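Local coordinates for succinate-semialdehyde dehydrogenase (Streptococcus pyogenes MGAS1882, PDB 4OGD), which probably oxidises succinic semialdehyde to succinate with NADP+ as the cofactor, at residues A[18-22]-A[23-27]; A[275-278]-A[279-282]; A[442-445]-A[446-449]. All coordinates share one frame; numbering follows the deposited sequence.

Contact 1: A[18-22]-A[23-27]; sequences DNMTD and QGLAD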
# COMPACT_ATOMS: atom_id res chain seq x y z
N ASP A 18 -28.77 -1.88 -18.05
CA ASP A 18 -29.38 -2.58 -16.93
C ASP A 18 -28.36 -2.85 -15.85
O ASP A 18 -27.19 -3.12 -16.14
CB ASP A 18 -29.99 -3.90 -17.40
CG ASP A 18 -31.10 -3.70 -18.41
OD1 ASP A 18 -31.95 -2.80 -18.19
OD2 ASP A 18 -31.12 -4.43 -19.42
N ASN A 19 -28.80 -2.79 -14.60
CA ASN A 19 -27.93 -3.10 -13.49
C ASN A 19 -27.68 -4.60 -13.39
O ASN A 19 -28.55 -5.41 -13.73
CB ASN A 19 -28.48 -2.54 -12.18
CG ASN A 19 -28.05 -1.11 -11.94
OD1 ASN A 19 -28.42 -0.21 -12.70
ND2 ASN A 19 -27.27 -0.88 -10.89
N MET A 20 -26.49 -4.96 -12.95
CA MET A 20 -26.13 -6.36 -12.69
C MET A 20 -26.83 -6.88 -11.44
O MET A 20 -26.88 -6.20 -10.41
CB MET A 20 -24.61 -6.46 -12.54
CG MET A 20 -24.08 -7.86 -12.29
SD MET A 20 -22.27 -7.89 -12.27
CE MET A 20 -21.88 -8.12 -14.00
N THR A 21 -27.37 -8.09 -11.51
CA THR A 21 -28.04 -8.68 -10.35
C THR A 21 -27.01 -9.24 -9.37
O THR A 21 -25.85 -9.44 -9.73
CB THR A 21 -28.99 -9.80 -10.76
OG1 THR A 21 -28.25 -10.86 -11.39
CG2 THR A 21 -30.04 -9.27 -11.73
N ASP A 22 -27.44 -9.48 -8.13
CA ASP A 22 -26.58 -10.12 -7.15
C ASP A 22 -26.05 -11.46 -7.64
O ASP A 22 -24.87 -11.75 -7.47
CB ASP A 22 -27.31 -10.29 -5.81
CG ASP A 22 -27.55 -8.97 -5.11
OD1 ASP A 22 -26.76 -8.04 -5.31
OD2 ASP A 22 -28.54 -8.88 -4.35
N GLN A 23 -26.90 -12.27 -8.27
CA GLN A 23 -26.43 -13.55 -8.79
C GLN A 23 -25.44 -13.38 -9.94
O GLN A 23 -24.44 -14.09 -10.01
CB GLN A 23 -27.58 -14.46 -9.22
CG GLN A 23 -27.09 -15.86 -9.57
CD GLN A 23 -26.46 -16.56 -8.38
OE1 GLN A 23 -27.05 -16.63 -7.30
NE2 GLN A 23 -25.24 -17.08 -8.56
N GLY A 24 -25.72 -12.43 -10.83
CA GLY A 24 -24.81 -12.12 -11.92
C GLY A 24 -23.45 -11.74 -11.37
O GLY A 24 -22.41 -12.18 -11.87
N LEU A 25 -23.45 -10.94 -10.31
CA LEU A 25 -22.21 -10.50 -9.68
C LEU A 25 -21.45 -11.67 -9.05
O LEU A 25 -20.23 -11.79 -9.22
CB LEU A 25 -22.51 -9.41 -8.64
CG LEU A 25 -21.33 -8.87 -7.84
CD1 LEU A 25 -20.26 -8.30 -8.76
CD2 LEU A 25 -21.82 -7.83 -6.85
N ALA A 26 -22.16 -12.53 -8.33
CA ALA A 26 -21.53 -13.72 -7.76
C ALA A 26 -20.91 -14.58 -8.86
O ALA A 26 -19.78 -15.05 -8.72
CB ALA A 26 -22.54 -14.53 -6.94
N ASP A 27 -21.65 -14.76 -9.95
CA ASP A 27 -21.15 -15.56 -11.06
C ASP A 27 -19.86 -14.97 -11.65
O ASP A 27 -18.91 -15.71 -11.94
CB ASP A 27 -22.22 -15.73 -12.14
CG ASP A 27 -23.40 -16.56 -11.66
OD1 ASP A 27 -23.28 -17.23 -10.62
OD2 ASP A 27 -24.45 -16.55 -12.35

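Contact 2: A[275-278]-A[279-282]; sequences DYDR and FKEL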
# COMPACT_ATOMS: atom_id res chain seq x y z
N ASP A 275 6.11 39.96 -11.46
CA ASP A 275 5.56 39.37 -12.69
C ASP A 275 4.04 39.29 -12.67
O ASP A 275 3.42 38.81 -13.64
CB ASP A 275 6.11 37.96 -12.88
CG ASP A 275 7.62 37.93 -13.06
OD1 ASP A 275 8.17 38.83 -13.73
OD2 ASP A 275 8.25 37.00 -12.52
N TYR A 276 3.42 39.73 -11.58
CA TYR A 276 2.00 39.47 -11.37
C TYR A 276 1.07 40.11 -12.41
O TYR A 276 0.23 39.43 -13.00
CB TYR A 276 1.59 39.88 -9.95
CG TYR A 276 0.12 39.78 -9.67
CD1 TYR A 276 -0.46 38.55 -9.37
CD2 TYR A 276 -0.69 40.91 -9.70
CE1 TYR A 276 -1.81 38.46 -9.10
CE2 TYR A 276 -2.04 40.82 -9.44
CZ TYR A 276 -2.59 39.59 -9.14
OH TYR A 276 -3.94 39.51 -8.88
N ASP A 277 1.22 41.42 -12.65
CA ASP A 277 0.37 42.08 -13.64
C ASP A 277 0.58 41.49 -15.03
O ASP A 277 -0.37 41.28 -15.78
CB ASP A 277 0.63 43.59 -13.65
CG ASP A 277 0.00 44.30 -12.48
OD1 ASP A 277 -0.84 43.70 -11.78
OD2 ASP A 277 0.34 45.48 -12.27
N ARG A 278 1.84 41.20 -15.36
CA ARG A 278 2.19 40.61 -16.64
C ARG A 278 1.54 39.24 -16.82
O ARG A 278 1.01 38.93 -17.88
CB ARG A 278 3.71 40.50 -16.76
CG ARG A 278 4.20 39.95 -18.08
CD ARG A 278 5.69 39.74 -18.04
NE ARG A 278 6.21 39.29 -19.33
CZ ARG A 278 7.48 39.01 -19.55
NH1 ARG A 278 8.37 39.13 -18.58
NH2 ARG A 278 7.86 38.61 -20.75
N PHE A 279 1.55 38.43 -15.76
CA PHE A 279 0.91 37.12 -15.86
C PHE A 279 -0.62 37.20 -15.93
O PHE A 279 -1.25 36.41 -16.63
CB PHE A 279 1.35 36.19 -14.74
CG PHE A 279 0.88 34.78 -14.93
CD1 PHE A 279 1.49 33.96 -15.86
CD2 PHE A 279 -0.21 34.30 -14.21
CE1 PHE A 279 1.04 32.67 -16.07
CE2 PHE A 279 -0.66 33.00 -14.41
CZ PHE A 279 -0.03 32.19 -15.34
N LYS A 280 -1.22 38.13 -15.19
CA LYS A 280 -2.67 38.32 -15.26
C LYS A 280 -3.05 38.59 -16.70
O LYS A 280 -3.99 37.99 -17.24
CB LYS A 280 -3.14 39.50 -14.40
CG LYS A 280 -3.23 39.22 -12.91
CD LYS A 280 -4.21 40.17 -12.23
CE LYS A 280 -3.94 41.62 -12.61
NZ LYS A 280 -4.74 42.57 -11.79
N GLU A 281 -2.30 39.48 -17.34
CA GLU A 281 -2.58 39.81 -18.74
C GLU A 281 -2.33 38.65 -19.70
O GLU A 281 -3.10 38.44 -20.64
CB GLU A 281 -1.76 41.03 -19.15
CG GLU A 281 -2.42 42.32 -18.72
CD GLU A 281 -3.90 42.33 -19.05
OE1 GLU A 281 -4.72 42.50 -18.12
OE2 GLU A 281 -4.24 42.15 -20.25
N LEU A 282 -1.26 37.90 -19.46
CA LEU A 282 -0.94 36.77 -20.31
C LEU A 282 -1.98 35.67 -20.21
O LEU A 282 -2.45 35.15 -21.23
CB LEU A 282 0.45 36.22 -19.98
CG LEU A 282 0.89 35.03 -20.83
CD1 LEU A 282 0.95 35.44 -22.29
CD2 LEU A 282 2.25 34.53 -20.37
O HOH W 1 -5.26 41.93 -9.21

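Contact 3: A[442-445]-A[446-449]; sequences GFTS and FVNE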
# COMPACT_ATOMS: atom_id res chain seq x y z
N GLY A 442 4.33 0.81 -11.03
CA GLY A 442 2.92 0.49 -11.17
C GLY A 442 2.65 -0.96 -11.55
O GLY A 442 1.50 -1.34 -11.81
N PHE A 443 3.69 -1.79 -11.59
CA PHE A 443 3.52 -3.20 -11.89
C PHE A 443 3.32 -4.05 -10.64
O PHE A 443 2.66 -5.09 -10.70
CB PHE A 443 4.72 -3.72 -12.70
CG PHE A 443 4.55 -5.12 -13.20
CD1 PHE A 443 3.74 -5.38 -14.30
CD2 PHE A 443 5.18 -6.18 -12.56
CE1 PHE A 443 3.57 -6.66 -14.76
CE2 PHE A 443 5.01 -7.48 -13.02
CZ PHE A 443 4.20 -7.72 -14.12
N THR A 444 3.87 -3.63 -9.51
CA THR A 444 3.93 -4.52 -8.34
C THR A 444 2.87 -4.28 -7.26
O THR A 444 2.89 -4.95 -6.23
CB THR A 444 5.30 -4.47 -7.68
OG1 THR A 444 5.65 -3.11 -7.43
CG2 THR A 444 6.36 -5.12 -8.59
N SER A 445 1.93 -3.37 -7.51
CA SER A 445 0.98 -2.99 -6.46
C SER A 445 0.22 -4.16 -5.88
O SER A 445 0.03 -4.23 -4.66
CB SER A 445 -0.01 -1.95 -6.98
OG SER A 445 0.68 -0.78 -7.38
N PHE A 446 -0.22 -5.08 -6.74
CA PHE A 446 -0.99 -6.23 -6.28
C PHE A 446 -0.32 -7.55 -6.60
O PHE A 446 -0.98 -8.57 -6.86
CB PHE A 446 -2.43 -6.14 -6.79
CG PHE A 446 -3.12 -4.86 -6.39
CD1 PHE A 446 -3.57 -4.68 -5.09
CD2 PHE A 446 -3.26 -3.82 -7.30
CE1 PHE A 446 -4.18 -3.51 -4.71
CE2 PHE A 446 -3.88 -2.63 -6.93
CZ PHE A 446 -4.34 -2.47 -5.63
N VAL A 447 1.01 -7.54 -6.56
CA VAL A 447 1.77 -8.77 -6.70
C VAL A 447 2.24 -9.25 -5.34
O VAL A 447 2.49 -8.44 -4.43
CB VAL A 447 2.99 -8.64 -7.64
CG1 VAL A 447 2.60 -7.96 -8.95
CG2 VAL A 447 4.14 -7.94 -6.97
N ASN A 448 2.32 -10.56 -5.20
CA ASN A 448 2.87 -11.19 -4.01
C ASN A 448 4.36 -11.29 -4.24
O ASN A 448 4.82 -12.06 -5.10
CB ASN A 448 2.25 -12.58 -3.84
CG ASN A 448 2.95 -13.42 -2.78
OD1 ASN A 448 3.78 -12.92 -2.02
ND2 ASN A 448 2.62 -14.71 -2.73
N GLU A 449 5.11 -10.50 -3.50
CA GLU A 449 6.57 -10.61 -3.50
C GLU A 449 6.89 -11.75 -2.55
O GLU A 449 6.86 -11.60 -1.33
CB GLU A 449 7.20 -9.28 -3.08
CG GLU A 449 6.99 -8.18 -4.13
CD GLU A 449 6.81 -6.79 -3.54
OE1 GLU A 449 6.04 -6.64 -2.57
OE2 GLU A 449 7.43 -5.83 -4.06
O HOH W 2 -0.38 -5.53 -9.66
O HOH W 3 3.65 -4.86 -3.56

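Contact 1: A[18-22]-A[23-27]
M20 lays its thioether along the first turn of helix 22-41: CG rests near the backbone of G24, 4.0 Å from G24 C, and SD lies 3.7 Å from L25 CA and 3.9 Å from L25 CB. With CG anti to the backbone N (chi1 -179°) and the next torsion also extended, the chain runs straight to the sulfur and bends only beyond it. M20 and L25 both also pack on L184, and L25 continues onto Q190 and V194 of helix 188-196. Next to this apolar patch, T21 closes the start of the helix. Its OG1 accepts from G24 N at 3.0 Å, which gives a partner to an amide that precedes the regular helical bonding. T21 O takes L25 N at 2.9 Å, and one residue on, D22 O takes A26 N at 2.9 Å. The carboxylate of D22 has its partner in helix 188-196, accepting through OD1 from Q190 NE2. Further along, Q23 NE2 reaches D27 OD1 at 2.8 Å; the bond lies in the amide plane of Q23 but meets the carboxylate from above its plane. A threonine hydroxyl holding the amide three residues ahead is the classical N-cap, here where the loop after strand 12-16 enters helix 22-41.

Contact 2: A[275-278]-A[279-282]
K280 lies across one face of the Y276 ring, one helical turn away. Its CG stands 4.0 Å from the ring centroid, 19° off the normal, a CH-pi contact displaced toward the rim. The chain then passes over the phenol end, where CD comes within 3.5 Å of Y276 CZ and 3.4 Å of Y276 OH. A bend at chi3 (-50°) brings the ammonium back beside the ring, so that one water can join the two polar ends: it accepts from K280 NZ at 2.7 Å and is hydrogen-bonded to Y276 OH at 2.8 Å, lying in the ring plane at the edge. D277 runs alongside K280 in the same direction, its OD1 4.1 Å from K280 NZ, too far for a salt bridge but near enough that the charges should attract.

Successive backbone bonds set the spacing of these groups. F279 N donates to D275 O, and K280 N to Y276 O at 2.9 Å; E281 N and L282 N repeat the pattern with D277 O and R278 O. Beyond this shell, Y276, F279 and K280 all touch I368 of strand 365-371, while F279 also meets F269 and R278 makes a cation-pi contact with W244. The pairing of Y276 with K280 is the i to i+4 contact of an amphipathic alpha-helix, here the first turns of helix 276-288 packed against the seven-stranded mixed sheet.

Contact 3: A[442-445]-A[446-449]
V447 N donates to T444 O at 3.2 Å, closing a type I beta turn from T444 to V447 that leads into strand 448-455 of the three-stranded antiparallel sheet. The N-H points almost straight at the oxygen (170°), yet it approaches from above the carbonyl plane.

Van der Waals contacts accompany this bond. V447 CG2 lies 3.7 Å from T444 CB, the two side chains crossing at an angle. A first torsion of -48° leaves V447 CG1 beside its own backbone N, where the methyl meets the carbonyl oxygen of the residue before the turn, 3.4 Å from F443 O. At the turn's corner, S445 CB makes an off-centre CH-pi contact with the F446 ring, 4.2 Å from its centroid. The rings of F443 and F446 pack outward on helix 136-148, touching P144 and N145 respectively.

Donors from outside the turn hold its carbonyls: S445 O accepts from K225 NZ, and F446 O from both T122 OG1 and N150 ND2. Past the turn, N448 ND2 donates to T409 O of the second subunit and E449 O accepts from R436 NE of that subunit, placing N448 and E449 at the dimer contact. Two waters add to these bonds, one accepting from F446 N, the other donating to T444 O at 2.8 Å and to E449 OE1 at 3.1 Å.

How the contacts relate
Contacts 1 and 2 lie on the surface, on opposite sides of the chain's centre with their centres 56 Å apart, whereas contact 3 is partly buried and nearer that centre. None touches another; even contacts 1 and 3 stay about 17 Å apart between nearest atoms, and no helix or strand is common to two of them. Both surface contacts sit at the start of a helix, but contact 1 relies on a side-chain cap and a thioether, contact 2 on a lysine across an aromatic ring with a bridging water. Contact 3 instead uses a tight turn and is the one within reach of the second subunit.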